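Local atomic coordinates of divalent-cation tolerance protein CutA (Thermotoga maritima, PDB entry 1VHF), a protein that is probably involved in resistance toward heavy metals and probably binds copper ions, acting as a homotrimer of the CutA family. Residues Y7-N12 against D50-A55; I29-A34 against I56-E61. All coordinates share one frame; numbering follows the deposited sequence.

Interaction 1. Residues Y7-N12 against D50-A55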
# COMPACT_ATOMS: atom_id res chain seq x y z
N TYR A 7 -1.69 1.05 3.64
CA TYR A 7 -0.90 2.22 3.27
C TYR A 7 0.60 1.98 3.47
O TYR A 7 1.02 1.32 4.41
CB TYR A 7 -1.29 3.38 4.22
CG TYR A 7 -0.70 4.76 3.96
CD1 TYR A 7 0.51 5.14 4.49
CD2 TYR A 7 -1.42 5.70 3.24
CE1 TYR A 7 1.03 6.41 4.33
CE2 TYR A 7 -0.89 6.99 3.02
CZ TYR A 7 0.31 7.33 3.59
OH TYR A 7 0.77 8.62 3.39
N SER A 8 1.37 2.51 2.53
CA SER A 8 2.84 2.46 2.68
C SER A 8 3.39 3.66 1.91
O SER A 8 2.71 4.33 1.14
CB SER A 8 3.40 1.15 2.14
OG SER A 8 4.79 1.06 2.44
N THR A 9 4.68 3.93 2.14
CA THR A 9 5.38 4.99 1.43
C THR A 9 6.63 4.40 0.78
O THR A 9 7.15 3.34 1.18
CB THR A 9 5.74 6.22 2.22
OG1 THR A 9 6.80 5.93 3.15
CG2 THR A 9 4.53 6.79 2.94
N PHE A 10 7.04 5.06 -0.31
CA PHE A 10 8.13 4.63 -1.18
C PHE A 10 9.03 5.77 -1.56
O PHE A 10 8.63 6.93 -1.52
CB PHE A 10 7.50 4.07 -2.50
CG PHE A 10 6.57 2.91 -2.18
CD1 PHE A 10 5.21 3.17 -2.01
CD2 PHE A 10 7.04 1.62 -2.08
CE1 PHE A 10 4.35 2.14 -1.65
CE2 PHE A 10 6.16 0.59 -1.73
CZ PHE A 10 4.80 0.85 -1.54
N PRO A 11 10.29 5.49 -1.91
CA PRO A 11 11.21 6.56 -2.22
C PRO A 11 10.95 7.32 -3.47
O PRO A 11 11.49 8.45 -3.58
CB PRO A 11 12.57 5.84 -2.33
CG PRO A 11 12.22 4.43 -2.67
CD PRO A 11 10.91 4.16 -1.96
N ASN A 12 10.24 6.78 -4.44
CA ASN A 12 9.98 7.45 -5.69
C ASN A 12 8.75 6.91 -6.37
O ASN A 12 8.19 5.90 -5.91
CB ASN A 12 11.23 7.43 -6.56
CG ASN A 12 11.73 6.00 -6.77
OD1 ASN A 12 10.99 5.17 -7.30
ND2 ASN A 12 12.94 5.71 -6.34
N ASP A 50 11.88 14.96 3.46
CA ASP A 50 12.04 14.06 2.35
C ASP A 50 10.82 14.16 1.40
O ASP A 50 9.88 14.88 1.73
CB ASP A 50 12.06 12.64 2.95
CG ASP A 50 12.67 11.52 2.20
OD1 ASP A 50 13.10 11.70 1.02
OD2 ASP A 50 12.74 10.37 2.71
N LYS A 51 11.05 13.62 0.25
CA LYS A 51 10.02 13.60 -0.83
C LYS A 51 9.83 12.11 -1.11
O LYS A 51 10.80 11.37 -1.30
CB LYS A 51 10.53 14.29 -2.09
CG LYS A 51 10.58 15.81 -2.03
CD LYS A 51 11.10 16.30 -3.38
CE LYS A 51 11.26 17.78 -3.49
NZ LYS A 51 12.16 18.38 -2.47
N GLU A 52 8.59 11.66 -1.02
CA GLU A 52 8.26 10.24 -1.23
C GLU A 52 6.94 10.12 -1.97
O GLU A 52 6.35 11.10 -2.41
CB GLU A 52 8.09 9.55 0.14
CG GLU A 52 9.35 9.43 0.99
CD GLU A 52 8.98 8.75 2.30
OE1 GLU A 52 8.49 9.37 3.24
OE2 GLU A 52 8.95 7.49 2.27
N TRP A 53 6.59 8.85 -2.29
CA TRP A 53 5.28 8.55 -2.86
C TRP A 53 4.54 7.65 -1.88
O TRP A 53 5.10 6.67 -1.40
CB TRP A 53 5.34 7.86 -4.24
CG TRP A 53 5.48 8.91 -5.33
CD1 TRP A 53 6.55 9.72 -5.54
CD2 TRP A 53 4.51 9.29 -6.28
NE1 TRP A 53 6.30 10.59 -6.57
CE2 TRP A 53 5.05 10.33 -7.07
CE3 TRP A 53 3.22 8.81 -6.58
CZ2 TRP A 53 4.33 10.94 -8.10
CZ3 TRP A 53 2.51 9.39 -7.61
CH2 TRP A 53 3.08 10.45 -8.36
N ALA A 54 3.30 7.99 -1.59
CA ALA A 54 2.47 7.17 -0.73
C ALA A 54 1.57 6.33 -1.66
O ALA A 54 1.32 6.76 -2.79
CB ALA A 54 1.59 8.06 0.12
N ALA A 55 1.11 5.22 -1.12
CA ALA A 55 0.14 4.44 -1.87
C ALA A 55 -0.79 3.74 -0.90
O ALA A 55 -0.46 3.37 0.21
CB ALA A 55 0.84 3.39 -2.73

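Interaction 2. Residues I29-A34 against I56-E61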
# COMPACT_ATOMS: atom_id res chain seq x y z
N ILE A 29 -3.96 -7.66 -4.56
CA ILE A 29 -4.72 -6.44 -4.39
C ILE A 29 -5.63 -6.27 -5.62
O ILE A 29 -5.38 -6.83 -6.69
CB ILE A 29 -3.86 -5.16 -4.27
CG1 ILE A 29 -3.07 -4.89 -5.57
CG2 ILE A 29 -2.88 -5.25 -3.10
CD1 ILE A 29 -2.29 -3.58 -5.53
N ALA A 30 -6.72 -5.51 -5.42
CA ALA A 30 -7.64 -5.21 -6.50
C ALA A 30 -7.19 -3.97 -7.27
O ALA A 30 -7.47 -3.80 -8.44
CB ALA A 30 -9.04 -4.99 -5.94
N CYS A 31 -6.55 -3.03 -6.53
CA CYS A 31 -6.07 -1.82 -7.18
C CYS A 31 -5.21 -1.02 -6.19
O CYS A 31 -5.19 -1.37 -5.01
CB CYS A 31 -7.26 -0.95 -7.59
SG CYS A 31 -8.48 -0.69 -6.32
N PHE A 32 -4.55 -0.01 -6.71
CA PHE A 32 -3.80 0.86 -5.83
C PHE A 32 -4.04 2.30 -6.30
O PHE A 32 -4.35 2.55 -7.47
CB PHE A 32 -2.28 0.57 -5.84
CG PHE A 32 -1.57 0.89 -7.11
CD1 PHE A 32 -1.13 2.17 -7.40
CD2 PHE A 32 -1.32 -0.12 -8.06
CE1 PHE A 32 -0.48 2.48 -8.59
CE2 PHE A 32 -0.67 0.18 -9.23
CZ PHE A 32 -0.25 1.47 -9.54
N ASN A 33 -3.87 3.23 -5.35
CA ASN A 33 -3.92 4.67 -5.62
C ASN A 33 -2.62 5.26 -5.04
O ASN A 33 -2.39 5.07 -3.84
CB ASN A 33 -5.12 5.35 -4.99
CG ASN A 33 -6.45 5.05 -5.61
OD1 ASN A 33 -7.48 5.47 -5.05
ND2 ASN A 33 -6.56 4.37 -6.74
N ALA A 34 -1.79 5.92 -5.84
CA ALA A 34 -0.52 6.45 -5.30
C ALA A 34 -0.45 7.95 -5.55
O ALA A 34 -1.04 8.48 -6.50
CB ALA A 34 0.65 5.74 -5.98
N ILE A 56 -2.02 3.61 -1.40
CA ILE A 56 -3.07 2.86 -0.70
C ILE A 56 -3.35 1.65 -1.62
O ILE A 56 -3.64 1.82 -2.81
CB ILE A 56 -4.34 3.57 -0.34
CG1 ILE A 56 -5.06 4.32 -1.44
CG2 ILE A 56 -4.09 4.52 0.87
CD1 ILE A 56 -6.56 4.47 -1.21
N PHE A 57 -3.32 0.50 -1.02
CA PHE A 57 -3.54 -0.80 -1.72
C PHE A 57 -4.88 -1.34 -1.22
O PHE A 57 -5.02 -1.51 -0.00
CB PHE A 57 -2.41 -1.76 -1.36
CG PHE A 57 -1.06 -1.26 -1.78
CD1 PHE A 57 -0.71 -1.21 -3.11
CD2 PHE A 57 -0.15 -0.82 -0.83
CE1 PHE A 57 0.55 -0.78 -3.52
CE2 PHE A 57 1.11 -0.39 -1.22
CZ PHE A 57 1.46 -0.37 -2.56
N LYS A 58 -5.81 -1.54 -2.13
CA LYS A 58 -7.14 -2.02 -1.71
C LYS A 58 -7.25 -3.52 -1.91
O LYS A 58 -6.92 -4.05 -2.98
CB LYS A 58 -8.24 -1.33 -2.56
CG LYS A 58 -8.30 0.16 -2.15
CD LYS A 58 -9.09 0.99 -3.15
CE LYS A 58 -8.08 1.68 -4.08
NZ LYS A 58 -8.62 1.79 -5.45
N THR A 59 -7.64 -4.23 -0.83
CA THR A 59 -7.80 -5.67 -0.98
C THR A 59 -8.81 -6.16 0.06
O THR A 59 -9.50 -5.33 0.65
CB THR A 59 -6.43 -6.37 -0.87
OG1 THR A 59 -6.57 -7.72 -1.33
CG2 THR A 59 -5.88 -6.36 0.55
N THR A 60 -8.92 -7.48 0.17
CA THR A 60 -9.87 -8.01 1.17
C THR A 60 -9.15 -8.38 2.43
O THR A 60 -7.94 -8.59 2.49
CB THR A 60 -10.58 -9.24 0.56
OG1 THR A 60 -9.62 -10.27 0.33
CG2 THR A 60 -11.35 -8.87 -0.70
N GLU A 61 -9.89 -8.47 3.57
CA GLU A 61 -9.25 -8.89 4.81
C GLU A 61 -8.52 -10.22 4.68
O GLU A 61 -7.48 -10.43 5.33
CB GLU A 61 -10.33 -9.04 5.89
CG GLU A 61 -10.90 -7.76 6.43
CD GLU A 61 -12.01 -8.12 7.43
OE1 GLU A 61 -12.72 -9.09 7.09
OE2 GLU A 61 -12.01 -7.52 8.51
O HOH W 1 -9.78 4.03 -5.11

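Interaction 1. Residues Y7-N12 against D50-A55
Glu52 OE2 is gripped by two hydroxyls, that of Thr9 across the strand pair and that of Tyr77 from a loop. Thr9 OG1 donates to Glu52 OE2 over 2.8 Å, meeting the carboxylate on its syn side but 30° out of its plane. Thr9 turns OG1 between its backbone N and carbonyl carbon (chi1 71°), while the extended Glu52 chain carries the acid across it at a slant; Ser39 OG holds OE1, so both carboxylate oxygens are occupied. On the same face the phenol of Tyr7 reaches over Ala54, with Tyr7 OH 3.4 Å from Ala54 CB. Beneath these side chains the strands run antiparallel. Ser8 and Ala55 form one hydrogen-bonded pair, Phe10 and Trp53 another, in which Phe10 N lies 2.7 Å from Trp53 O; Thr9 and Ala54 make the non-hydrogen-bonded pair between them. On the other face Phe10 CE1 packs 3.9 Å from Ala55 CB, and Trp53 CD1 lies 3.7 Å from Asn12 C, where the chain leaves the strand. Asn12 OD1 caps Lys15 N at the start of helix 13-25. That helix covers Phe10 and Trp53 through Ala16, while strands 31-43 and 82-86 flank the two central strands of the ferredoxin-like sheet.

Interaction 2. Residues I29-A34 against I56-E61
Ile29 holds CG1 between its backbone N and carbonyl carbon (chi1 64°), with CD1 extended beyond it, and Phe57 turns its ring to the side of its own backbone N (chi1 -61°); together these torsions bring Ile29 CD1 to 3.7 Å from Phe57 CD1. The two side chains cross at a slant, with Ile29 CG2 also near Phe57 CB. Phe32, the non-hydrogen-bonded partner of Phe57, sets its CB 3.6 Å from Phe57 CD1, while the end of the Phe32 side chain leads away, the side chain also touching Leu17 of helix 13-25. Backbone bonds fix this register: Cys31 with Lys58 and Asn33 with Ile56 are hydrogen-bonded pairs, and just before strand 31-43 Ala30 N donates to Lys58 O over 2.9 Å. On the opposite face Asn33 CB packs 3.7 Å from Ile56 CG1. The Asn33 amide folds back, ND2 donating to Phe32 O from above the carbonyl plane at 3.0 Å, and a water donates to Asn33 OD1 at 2.7 Å. The bent Lys58 chain lies along this face, but its amino group is modelled too close to Cys31 SG for its exact position to be trusted. The face of Ile29, Phe32 and Phe57 is largely apolar, with Leu23 and Leu71 closing over Phe57, whereas the other mixes Ile56 with sulfur, amide and amine groups and is more polar, with at least one water bound to the Asn33 amide.

How the interactions relate
Both interactions use strand 46-60, the central partner of strand 3-10 in interaction 1 and of strand 31-43 in interaction 2, and successive parts of it are used in turn. They meet where Phe10 packs on Phe57 beneath the helices and Tyr7 on Ile56 across the other face, so each face of the sheet continues from one contact to the next. Each is partly buried, interaction 2 lying somewhat closer to the centre of the chain. Their polar chemistry differs: in interaction 1 hydroxyls hold a buried carboxylate, whereas in interaction 2 an amide and a water meet on an outermost strand of this chain's sheet, at a residue exposed in the single chain.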